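N-acetylneuraminate lyase (Fusobacterium nucleatum subsp. nucleatum ATCC 25586, PDB 5ZKA) is a TIM-barrel protein of the dihydrodipicolinate synthetase family. Local coordinates at residues I43-Y57 against I219-K231. Sequence-based numbering, arbitrary orientation.
Sequences IIRYNIDKMKVDGLY and IGSTYNINGIRAK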
ATOM      1  N   ILE A  43      24.897 -18.492   9.401  1.00 33.25           N
ATOM      2  CA  ILE A  43      23.678 -17.770   9.047  1.00 32.57           C
ATOM      3  C   ILE A  43      22.969 -18.461   7.893  1.00 33.51           C
ATOM      4  O   ILE A  43      21.738 -18.585   7.879  1.00 33.95           O
ATOM      5  CB  ILE A  43      24.004 -16.305   8.708  1.00 33.26           C
ATOM      6  CG1 ILE A  43      24.538 -15.567   9.935  1.00 30.75           C
ATOM      7  CG2 ILE A  43      22.766 -15.598   8.154  1.00 34.58           C
ATOM      8  CD1 ILE A  43      24.949 -14.111   9.626  1.00 34.35           C
ATOM      9  N   ILE A  44      23.733 -18.907   6.897  1.00 31.30           N
ATOM     10  CA  ILE A  44      23.163 -19.656   5.783  1.00 33.19           C
ATOM     11  C   ILE A  44      22.476 -20.922   6.285  1.00 33.98           C
ATOM     12  O   ILE A  44      21.337 -21.221   5.902  1.00 29.63           O
ATOM     13  CB  ILE A  44      24.259 -19.987   4.751  1.00 28.95           C
ATOM     14  CG1 ILE A  44      24.740 -18.708   4.059  1.00 29.07           C
ATOM     15  CG2 ILE A  44      23.744 -20.985   3.731  1.00 28.88           C
ATOM     16  CD1 ILE A  44      26.091 -18.856   3.363  1.00 29.21           C
ATOM     17  N   ARG A  45      23.169 -21.699   7.128  1.00 33.35           N
ATOM     18  CA  ARG A  45      22.574 -22.927   7.653  1.00 33.37           C
ATOM     19  C   ARG A  45      21.293 -22.638   8.434  1.00 33.62           C
ATOM     20  O   ARG A  45      20.303 -23.364   8.302  1.00 31.87           O
ATOM     21  CB  ARG A  45      23.582 -23.676   8.530  1.00 36.18           C
ATOM     22  CG  ARG A  45      24.728 -24.313   7.755  1.00 33.91           C
ATOM     23  CD  ARG A  45      24.516 -25.816   7.488  1.00 34.05           C
ATOM     24  NE  ARG A  45      23.292 -26.094   6.728  1.00 36.20           N
ATOM     25  CZ  ARG A  45      23.186 -26.005   5.404  1.00 40.47           C
ATOM     26  NH1 ARG A  45      24.228 -25.632   4.671  1.00 41.77           N
ATOM     27  NH2 ARG A  45      22.031 -26.275   4.807  1.00 40.61           N
ATOM     28  N   TYR A  46      21.285 -21.572   9.239  1.00 29.05           N
ATOM     29  CA  TYR A  46      20.074 -21.223   9.981  1.00 32.12           C
ATOM     30  C   TYR A  46      18.912 -20.924   9.039  1.00 30.46           C
ATOM     31  O   TYR A  46      17.792 -21.402   9.250  1.00 31.31           O
ATOM     32  CB  TYR A  46      20.352 -20.025  10.889  1.00 31.27           C
ATOM     33  CG  TYR A  46      19.248 -19.716  11.873  1.00 27.28           C
ATOM     34  CD1 TYR A  46      19.096 -20.467  13.033  1.00 29.35           C
ATOM     35  CD2 TYR A  46      18.379 -18.654  11.661  1.00 30.56           C
ATOM     36  CE1 TYR A  46      18.085 -20.178  13.941  1.00 30.75           C
ATOM     37  CE2 TYR A  46      17.377 -18.362  12.555  1.00 33.78           C
ATOM     38  CZ  TYR A  46      17.232 -19.128  13.696  1.00 30.45           C
ATOM     39  OH  TYR A  46      16.228 -18.822  14.588  1.00 32.83           O
ATOM     40  N   ASN A  47      19.159 -20.146   7.979  1.00 34.58           N
ATOM     41  CA  ASN A  47      18.089 -19.816   7.039  1.00 29.13           C
ATOM     42  C   ASN A  47      17.535 -21.060   6.352  1.00 30.65           C
ATOM     43  O   ASN A  47      16.314 -21.226   6.226  1.00 32.23           O
ATOM     44  CB  ASN A  47      18.598 -18.819   6.000  1.00 30.87           C
ATOM     45  CG  ASN A  47      18.463 -17.400   6.468  1.00 32.96           C
ATOM     46  OD1 ASN A  47      17.362 -16.851   6.483  1.00 34.26           O
ATOM     47  ND2 ASN A  47      19.574 -16.797   6.875  1.00 31.28           N
ATOM     48  N   ILE A  48      18.414 -21.939   5.878  1.00 29.61           N
ATOM     49  CA  ILE A  48      17.949 -23.100   5.127  1.00 28.53           C
ATOM     50  C   ILE A  48      17.305 -24.120   6.062  1.00 37.99           C
ATOM     51  O   ILE A  48      16.228 -24.659   5.775  1.00 34.67           O
ATOM     52  CB  ILE A  48      19.112 -23.724   4.337  1.00 30.74           C
ATOM     53  CG1 ILE A  48      19.660 -22.734   3.305  1.00 31.08           C
ATOM     54  CG2 ILE A  48      18.667 -25.024   3.680  1.00 36.99           C
ATOM     55  CD1 ILE A  48      21.002 -23.191   2.697  1.00 34.83           C
ATOM     56  N   ASP A  49      17.967 -24.418   7.182  1.00 36.41           N
ATOM     57  CA  ASP A  49      17.549 -25.533   8.026  1.00 34.63           C
ATOM     58  C   ASP A  49      16.461 -25.167   9.029  1.00 37.43           C
ATOM     59  O   ASP A  49      15.648 -26.030   9.384  1.00 38.96           O
ATOM     60  CB  ASP A  49      18.745 -26.110   8.798  1.00 34.22           C
ATOM     61  CG  ASP A  49      19.862 -26.612   7.887  1.00 42.73           C
ATOM     62  OD1 ASP A  49      19.616 -26.863   6.687  1.00 43.65           O
ATOM     63  OD2 ASP A  49      20.999 -26.766   8.389  1.00 40.59           O
ATOM     64  N   LYS A  50      16.440 -23.933   9.528  1.00 33.35           N
ATOM     65  CA  LYS A  50      15.492 -23.560  10.576  1.00 34.19           C
ATOM     66  C   LYS A  50      14.413 -22.601  10.105  1.00 37.21           C
ATOM     67  O   LYS A  50      13.244 -22.775  10.463  1.00 34.28           O
ATOM     68  CB  LYS A  50      16.234 -22.945  11.770  1.00 33.37           C
ATOM     69  CG  LYS A  50      17.265 -23.890  12.421  1.00 36.62           C
ATOM     70  CD  LYS A  50      16.641 -25.200  12.861  1.00 40.25           C
ATOM     71  CE  LYS A  50      17.713 -26.187  13.319  1.00 46.20           C
ATOM     72  NZ  LYS A  50      17.154 -27.516  13.732  1.00 44.05           N
ATOM     73  N   MET A  51      14.768 -21.587   9.315  1.00 35.74           N
ATOM     74  CA  MET A  51      13.753 -20.728   8.712  1.00 30.58           C
ATOM     75  C   MET A  51      13.051 -21.401   7.541  1.00 35.55           C
ATOM     76  O   MET A  51      11.961 -20.965   7.163  1.00 37.35           O
ATOM     77  CB  MET A  51      14.371 -19.399   8.259  1.00 28.01           C
ATOM     78  CG  MET A  51      15.035 -18.602   9.389  1.00 33.17           C
ATOM     79  SD  MET A  51      13.890 -18.035  10.694  1.00 33.06           S
ATOM     80  CE  MET A  51      13.982 -19.390  11.901  1.00 30.30           C
ATOM     81  N   LYS A  52      13.640 -22.459   6.977  1.00 31.54           N
ATOM     82  CA  LYS A  52      13.042 -23.200   5.861  1.00 34.55           C
ATOM     83  C   LYS A  52      12.706 -22.285   4.681  1.00 31.52           C
ATOM     84  O   LYS A  52      11.713 -22.489   3.981  1.00 36.15           O
ATOM     85  CB  LYS A  52      11.795 -23.970   6.313  1.00 38.46           C
ATOM     86  CG  LYS A  52      12.067 -25.031   7.358  1.00 40.62           C
ATOM     87  CD  LYS A  52      13.029 -26.066   6.841  1.00 39.99           C
ATOM     88  CE  LYS A  52      13.027 -27.288   7.765  1.00 44.43           C
ATOM     89  NZ  LYS A  52      13.848 -28.397   7.218  1.00 48.09           N
ATOM     90  N   VAL A  53      13.551 -21.277   4.443  1.00 33.04           N
ATOM     91  CA  VAL A  53      13.316 -20.379   3.313  1.00 31.94           C
ATOM     92  C   VAL A  53      13.385 -21.160   2.006  1.00 31.46           C
ATOM     93  O   VAL A  53      14.042 -22.203   1.901  1.00 34.04           O
ATOM     94  CB  VAL A  53      14.322 -19.217   3.272  1.00 32.35           C
ATOM     95  CG1 VAL A  53      14.202 -18.353   4.505  1.00 38.76           C
ATOM     96  CG2 VAL A  53      15.731 -19.760   3.090  1.00 37.20           C
ATOM     97  N   ASP A  54      12.672 -20.658   1.007  1.00 32.82           N
ATOM     98  CA  ASP A  54      12.737 -21.201  -0.341  1.00 34.33           C
ATOM     99  C   ASP A  54      13.966 -20.727  -1.108  1.00 35.16           C
ATOM    100  O   ASP A  54      14.339 -21.364  -2.096  1.00 34.38           O
ATOM    101  CB  ASP A  54      11.473 -20.812  -1.118  1.00 34.65           C
ATOM    102  CG  ASP A  54      10.204 -21.232  -0.398  1.00 35.84           C
ATOM    103  OD1 ASP A  54      10.039 -22.447  -0.183  1.00 37.39           O
ATOM    104  OD2 ASP A  54       9.383 -20.358  -0.036  1.00 31.57           O
ATOM    105  N   GLY A  55      14.596 -19.637  -0.685  1.00 29.29           N
ATOM    106  CA  GLY A  55      15.725 -19.113  -1.433  1.00 33.16           C
ATOM    107  C   GLY A  55      16.531 -18.152  -0.592  1.00 32.89           C
ATOM    108  O   GLY A  55      16.111 -17.737   0.494  1.00 32.17           O
ATOM    109  N   LEU A  56      17.719 -17.821  -1.102  1.00 26.73           N
ATOM    110  CA  LEU A  56      18.572 -16.798  -0.510  1.00 26.18           C
ATOM    111  C   LEU A  56      18.854 -15.730  -1.556  1.00 30.01           C
ATOM    112  O   LEU A  56      19.172 -16.053  -2.704  1.00 29.05           O
ATOM    113  CB  LEU A  56      19.888 -17.389   0.009  1.00 29.70           C
ATOM    114  CG  LEU A  56      19.768 -18.367   1.182  1.00 34.40           C
ATOM    115  CD1 LEU A  56      21.123 -18.973   1.517  1.00 34.73           C
ATOM    116  CD2 LEU A  56      19.172 -17.675   2.405  1.00 32.07           C
ATOM    117  N   TYR A  57      18.709 -14.467  -1.155  1.00 25.39           N
ATOM    118  CA  TYR A  57      19.056 -13.311  -1.969  1.00 26.16           C
ATOM    119  C   TYR A  57      20.394 -12.787  -1.464  1.00 27.67           C
ATOM    120  O   TYR A  57      20.469 -12.217  -0.372  1.00 28.37           O
ATOM    121  CB  TYR A  57      17.957 -12.259  -1.857  1.00 23.01           C
ATOM    122  CG  TYR A  57      18.064 -11.107  -2.805  1.00 26.72           C
ATOM    123  CD1 TYR A  57      17.575 -11.201  -4.101  1.00 25.36           C
ATOM    124  CD2 TYR A  57      18.598  -9.895  -2.385  1.00 27.30           C
ATOM    125  CE1 TYR A  57      17.638 -10.113  -4.969  1.00 26.38           C
ATOM    126  CE2 TYR A  57      18.665  -8.813  -3.242  1.00 24.74           C
ATOM    127  CZ  TYR A  57      18.186  -8.931  -4.528  1.00 29.85           C
ATOM    128  OH  TYR A  57      18.248  -7.844  -5.371  1.00 29.68           O
ATOM    129  N   ILE A 219      11.213 -11.129  -0.811  1.00 28.18           N
ATOM    130  CA  ILE A 219      12.632 -11.069  -0.467  1.00 22.62           C
ATOM    131  C   ILE A 219      12.763 -10.062   0.672  1.00 23.61           C
ATOM    132  O   ILE A 219      12.362  -8.903   0.517  1.00 25.01           O
ATOM    133  CB  ILE A 219      13.477 -10.647  -1.684  1.00 22.53           C
ATOM    134  CG1 ILE A 219      13.312 -11.666  -2.802  1.00 23.10           C
ATOM    135  CG2 ILE A 219      14.942 -10.463  -1.318  1.00 25.84           C
ATOM    136  CD1 ILE A 219      13.728 -11.117  -4.207  1.00 24.20           C
ATOM    137  N   GLY A 220      13.269 -10.497   1.823  1.00 26.06           N
ATOM    138  CA  GLY A 220      13.243  -9.629   2.994  1.00 26.62           C
ATOM    139  C   GLY A 220      14.326  -9.914   4.008  1.00 28.45           C
ATOM    140  O   GLY A 220      14.788 -11.050   4.152  1.00 27.26           O
ATOM    141  N   SER A 221      14.708  -8.870   4.746  1.00 24.57           N
ATOM    142  CA  SER A 221      15.711  -9.026   5.802  1.00 25.37           C
ATOM    143  C   SER A 221      15.153  -9.744   7.020  1.00 26.85           C
ATOM    144  O   SER A 221      15.892 -10.456   7.716  1.00 25.00           O
ATOM    145  CB  SER A 221      16.230  -7.660   6.236  1.00 26.69           C
ATOM    146  OG  SER A 221      15.154  -6.831   6.664  1.00 30.86           O
ATOM    147  N   THR A 222      13.875  -9.545   7.334  1.00 23.93           N
ATOM    148  CA  THR A 222      13.401 -10.135   8.585  1.00 21.80           C
ATOM    149  C   THR A 222      13.222 -11.638   8.489  1.00 24.05           C
ATOM    150  O   THR A 222      13.092 -12.300   9.527  1.00 24.18           O
ATOM    151  CB  THR A 222      12.087  -9.493   9.036  1.00 24.60           C
ATOM    152  OG1 THR A 222      11.031  -9.846   8.133  1.00 28.28           O
ATOM    153  CG2 THR A 222      12.228  -7.976   9.097  1.00 25.69           C
ATOM    154  N   TYR A 223      13.254 -12.202   7.284  1.00 25.01           N
ATOM    155  CA  TYR A 223      13.069 -13.636   7.156  1.00 27.55           C
ATOM    156  C   TYR A 223      14.272 -14.403   7.689  1.00 30.04           C
ATOM    157  O   TYR A 223      14.154 -15.610   7.926  1.00 29.02           O
ATOM    158  CB  TYR A 223      12.775 -13.989   5.690  1.00 24.31           C
ATOM    159  CG  TYR A 223      11.632 -13.169   5.107  1.00 23.39           C
ATOM    160  CD1 TYR A 223      10.577 -12.730   5.910  1.00 26.19           C
ATOM    161  CD2 TYR A 223      11.629 -12.788   3.775  1.00 25.41           C
ATOM    162  CE1 TYR A 223       9.535 -11.952   5.387  1.00 24.49           C
ATOM    163  CE2 TYR A 223      10.592 -12.009   3.244  1.00 24.61           C
ATOM    164  CZ  TYR A 223       9.554 -11.599   4.049  1.00 29.23           C
ATOM    165  OH  TYR A 223       8.536 -10.831   3.514  1.00 29.34           O
ATOM    166  N   ASN A 224      15.409 -13.720   7.903  1.00 26.53           N
ATOM    167  CA  ASN A 224      16.554 -14.345   8.566  1.00 23.37           C
ATOM    168  C   ASN A 224      16.174 -14.875   9.948  1.00 26.50           C
ATOM    169  O   ASN A 224      16.783 -15.832  10.433  1.00 26.99           O
ATOM    170  CB  ASN A 224      17.708 -13.343   8.709  1.00 26.37           C
ATOM    171  CG  ASN A 224      18.445 -13.077   7.394  1.00 29.84           C
ATOM    172  OD1 ASN A 224      19.320 -13.842   6.996  1.00 29.68           O
ATOM    173  ND2 ASN A 224      18.103 -11.966   6.726  1.00 24.98           N
ATOM    174  N   ILE A 225      15.197 -14.250  10.603  1.00 26.44           N
ATOM    175  CA  ILE A 225      14.774 -14.680  11.934  1.00 29.40           C
ATOM    176  C   ILE A 225      13.284 -14.955  12.034  1.00 29.93           C
ATOM    177  O   ILE A 225      12.850 -15.628  12.994  1.00 28.56           O
ATOM    178  CB  ILE A 225      15.185 -13.631  12.992  1.00 32.50           C
ATOM    179  CG1 ILE A 225      14.601 -12.260  12.624  1.00 30.39           C
ATOM    180  CG2 ILE A 225      16.704 -13.540  13.106  1.00 29.12           C
ATOM    181  CD1 ILE A 225      14.675 -11.245  13.759  1.00 30.79           C
ATOM    182  N   ASN A 226      12.453 -14.457  11.114  1.00 27.38           N
ATOM    183  CA  ASN A 226      11.002 -14.617  11.196  1.00 27.48           C
ATOM    184  C   ASN A 226      10.440 -15.323   9.961  1.00 27.80           C
ATOM    185  O   ASN A 226       9.274 -15.130   9.600  1.00 26.87           O
ATOM    186  CB  ASN A 226      10.327 -13.260  11.404  1.00 22.66           C
ATOM    187  CG  ASN A 226       8.863 -13.392  11.793  1.00 28.74           C
ATOM    188  OD1 ASN A 226       8.503 -14.196  12.665  1.00 29.68           O
ATOM    189  ND2 ASN A 226       8.003 -12.608  11.136  1.00 28.38           N
ATOM    190  N   GLY A 227      11.260 -16.163   9.316  1.00 31.44           N
ATOM    191  CA  GLY A 227      10.846 -16.814   8.084  1.00 25.88           C
ATOM    192  C   GLY A 227       9.711 -17.811   8.238  1.00 30.93           C
ATOM    193  O   GLY A 227       8.980 -18.066   7.276  1.00 28.99           O
ATOM    194  N   ILE A 228       9.568 -18.417   9.426  1.00 25.52           N
ATOM    195  CA  ILE A 228       8.470 -19.364   9.646  1.00 30.75           C
ATOM    196  C   ILE A 228       7.130 -18.663   9.469  1.00 31.93           C
ATOM    197  O   ILE A 228       6.273 -19.107   8.693  1.00 30.56           O
ATOM    198  CB  ILE A 228       8.583 -20.019  11.035  1.00 30.32           C
ATOM    199  CG1 ILE A 228       9.858 -20.857  11.123  1.00 33.62           C
ATOM    200  CG2 ILE A 228       7.349 -20.896  11.346  1.00 30.81           C
ATOM    201  CD1 ILE A 228      10.008 -21.851  10.005  1.00 42.16           C
ATOM    202  N   ARG A 229       6.932 -17.552  10.189  1.00 26.84           N
ATOM    203  CA  ARG A 229       5.682 -16.797  10.073  1.00 26.34           C
ATOM    204  C   ARG A 229       5.473 -16.281   8.656  1.00 28.28           C
ATOM    205  O   ARG A 229       4.345 -16.277   8.150  1.00 27.68           O
ATOM    206  CB  ARG A 229       5.675 -15.618  11.051  1.00 28.12           C
ATOM    207  CG  ARG A 229       5.301 -15.980  12.495  1.00 28.09           C
ATOM    208  CD  ARG A 229       5.103 -14.700  13.312  1.00 32.19           C
ATOM    209  NE  ARG A 229       4.921 -15.013  14.723  1.00 30.50           N
ATOM    210  CZ  ARG A 229       5.896 -15.012  15.624  1.00 35.05           C
ATOM    211  NH1 ARG A 229       7.133 -14.697  15.249  1.00 29.88           N
ATOM    212  NH2 ARG A 229       5.635 -15.339  16.894  1.00 29.78           N
ATOM    213  N   ALA A 230       6.547 -15.833   8.003  1.00 28.43           N
ATOM    214  CA  ALA A 230       6.411 -15.270   6.662  1.00 25.27           C
ATOM    215  C   ALA A 230       5.869 -16.298   5.680  1.00 27.38           C
ATOM    216  O   ALA A 230       4.997 -15.985   4.861  1.00 25.47           O
ATOM    217  CB  ALA A 230       7.756 -14.738   6.174  1.00 28.46           C
ATOM    218  N   LYS A 231       6.391 -17.525   5.724  1.00 28.93           N
ATOM    219  CA  LYS A 231       5.839 -18.574   4.873  1.00 32.27           C
ATOM    220  C   LYS A 231       4.381 -18.863   5.219  1.00 33.10           C
ATOM    221  O   LYS A 231       3.568 -19.128   4.327  1.00 34.33           O
ATOM    222  CB  LYS A 231       6.678 -19.848   4.992  1.00 35.71           C
ATOM    223  CG  LYS A 231       8.003 -19.779   4.269  1.00 48.79           C
ATOM    224  CD  LYS A 231       8.667 -21.150   4.239  1.00 57.30           C
ATOM    225  CE  LYS A 231       8.265 -21.939   3.013  1.00 55.04           C
ATOM    226  NZ  LYS A 231       9.277 -22.990   2.747  1.00 54.78           N
TER
HETATM  227  O   HOH W   1      14.396 -16.940  15.044  1.00 35.43           O
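Tyr46 turns its ring edge to the backbone of Asn224: CE2 lies 3.4 Å from Asn224 O, near the ring plane, and this buried carbonyl has no hydrogen-bond partner. With Tyr46 CG anti to the backbone N of the same residue (chi1 -170°), the ring reaches out so that its hydroxyl meets Glu275 and a water that donates to both Tyr46 OH and Ile225 O. At the next residue, Asn47 ND2 donates to Asn224 OD1 at 3.0 Å, the two amide planes 79° apart, and also to Ile43 O within its own helix; Ser23 OG holds Asn47 OD1. Asn224 ND2 in turn bonds Ser221 O and Ala24 O, tying the pair to strand 20-24. Within the (beta/alpha)8 barrel the contact sets helix 37-49 and strand 55-58 against strand 217-220 and helix 223-237, with strand 20-24 lying between the two strands; the two helix segments lie side by side, 9.3 Å apart and parallel. Met51, bent at chi2 and chi3, packs CG against the carbonyls of Tyr223 and Asn224, while SD takes a weak bond from Gly227 N at 3.5 Å. Lys231 NZ lies 2.8 Å from Lys52 O, almost in line with that C=O bond (172°), and also reaches Asp54 OD1 at 3.1 Å from above the carboxylate plane, a salt bridge; Asp54 OD2 accepts from Ile21 N. Tyr57, its hydroxyl bonded to Ser118, receives Ile219 CG2 over one ring face in a CH-pi contact, 4.0 Å from the centroid.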